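Local coordinates for hydroquinone dioxygenase small subunit (Pseudomonas sp., PDB 4ZXA), which forms, together with the large subunit, the iron(II)-dependent hydroquinone 1,2-dioxygenase PnpCD, and belongs to the cupin family, at the interface of chains A and B. Residues are numbered along the deposited sequence; one frame, centred on the assembly and turned at random. Chains: chain A, Hydroquinone dioxygenase small subunit; chain B, Hydroquinone dioxygenase large subunit.

The interface of chains A and B. Residues chain A 25-28; chain B 284-286.
An intersubunit antiparallel beta-sheet joins the cupin-family small subunit to the large subunit here. Strand 24-27 of chain A pairs with strand 283-290 of chain B. A:Glu26 bridges to B:Arg286, and A:Ile27 to B:Ala285. Backbone hydrogen bonds run both ways between A:Glu26 and B:Arg286. B:Arg286 N donates to A:Glu26 O at 2.8 Å. In return A:Glu26 N donates to B:Arg286 O at 3.1 Å. Two residues on, A:Ile28 N donates to B:Arg284 O at 2.8 Å. This bond carries the pairing just past the end of the short chain A strand. The small methyl group of B:Ala285 sits beside the paired backbone of A:Glu26.

The A:Glu26 and B:Arg286 side chains leave the same side of the paired strands. Each has CG anti to its own backbone N (chi1 174° and -169°), which brings the A:Glu26 carboxylate over the aliphatic stem of B:Arg286. A:Glu26 CD, the carboxylate carbon, lies 3.9 Å from B:Arg286 CB. A:Glu26 OE1, a carboxylate oxygen, lies 3.8 Å from B:Arg286 CD. The charged ends do not touch: A:Glu26 OE1 and the guanidinium NH1 of B:Arg286 are 4.8 Å apart, and the two planes are turned 36° from each other. A longer-range attraction between them is likely. Replacing A:Glu26 with alanine would probably uncover the B:Arg286 stem and leave its guanidinium without this nearby opposite charge. Beyond the strand, A:Ile28 CB lies beside B:Arg284 O, next to the backbone bond.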
# COMPACT_ATOMS: atom_id res chain seq x y z
N VAL A 25 17.91 -11.48 -14.24
CA VAL A 25 18.00 -11.74 -12.83
C VAL A 25 18.99 -10.76 -12.22
O VAL A 25 20.20 -10.88 -12.42
CB VAL A 25 18.45 -13.20 -12.54
CG1 VAL A 25 18.91 -13.34 -11.09
CG2 VAL A 25 17.31 -14.18 -12.84
N GLU A 26 18.48 -9.78 -11.50
CA GLU A 26 19.32 -8.82 -10.80
C GLU A 26 19.61 -9.30 -9.37
O GLU A 26 18.72 -9.31 -8.51
CB GLU A 26 18.63 -7.44 -10.77
CG GLU A 26 19.35 -6.38 -9.95
CD GLU A 26 18.45 -5.19 -9.60
OE1 GLU A 26 17.60 -4.81 -10.45
OE2 GLU A 26 18.59 -4.65 -8.47
N ILE A 27 20.85 -9.70 -9.12
CA ILE A 27 21.24 -10.19 -7.81
C ILE A 27 21.61 -9.07 -6.85
O ILE A 27 22.42 -8.20 -7.18
CB ILE A 27 22.46 -11.11 -7.93
CG1 ILE A 27 22.10 -12.34 -8.77
CG2 ILE A 27 22.98 -11.49 -6.55
CD1 ILE A 27 21.07 -13.24 -8.11
N ILE A 28 21.00 -9.06 -5.67
CA ILE A 28 21.42 -8.19 -4.59
C ILE A 28 22.34 -8.99 -3.66
O ILE A 28 23.36 -8.49 -3.21
CB ILE A 28 20.23 -7.68 -3.73
CG1 ILE A 28 19.12 -7.09 -4.61
CG2 ILE A 28 20.72 -6.68 -2.66
CD1 ILE A 28 19.59 -6.03 -5.57
N ARG B 284 17.32 -10.36 -1.96
CA ARG B 284 18.17 -11.35 -2.62
C ARG B 284 18.28 -11.04 -4.11
O ARG B 284 19.36 -11.10 -4.69
CB ARG B 284 17.62 -12.75 -2.40
CG ARG B 284 17.66 -13.17 -0.94
CD ARG B 284 19.09 -13.48 -0.51
NE ARG B 284 19.33 -14.92 -0.47
CZ ARG B 284 18.83 -15.73 0.47
NH1 ARG B 284 18.07 -15.22 1.43
NH2 ARG B 284 19.09 -17.03 0.45
N ALA B 285 17.16 -10.69 -4.72
CA ALA B 285 17.16 -10.47 -6.15
C ALA B 285 15.93 -9.70 -6.61
O ALA B 285 14.91 -9.66 -5.93
CB ALA B 285 17.27 -11.82 -6.88
N ARG B 286 16.05 -9.07 -7.77
CA ARG B 286 14.93 -8.45 -8.45
C ARG B 286 14.83 -9.06 -9.84
O ARG B 286 15.66 -8.81 -10.71
CB ARG B 286 15.11 -6.93 -8.53
CG ARG B 286 13.86 -6.20 -8.99
CD ARG B 286 14.09 -4.70 -9.07
NE ARG B 286 12.84 -3.95 -9.18
CZ ARG B 286 12.35 -3.45 -10.31
NH1 ARG B 286 13.01 -3.62 -11.47
NH2 ARG B 286 11.21 -2.77 -10.29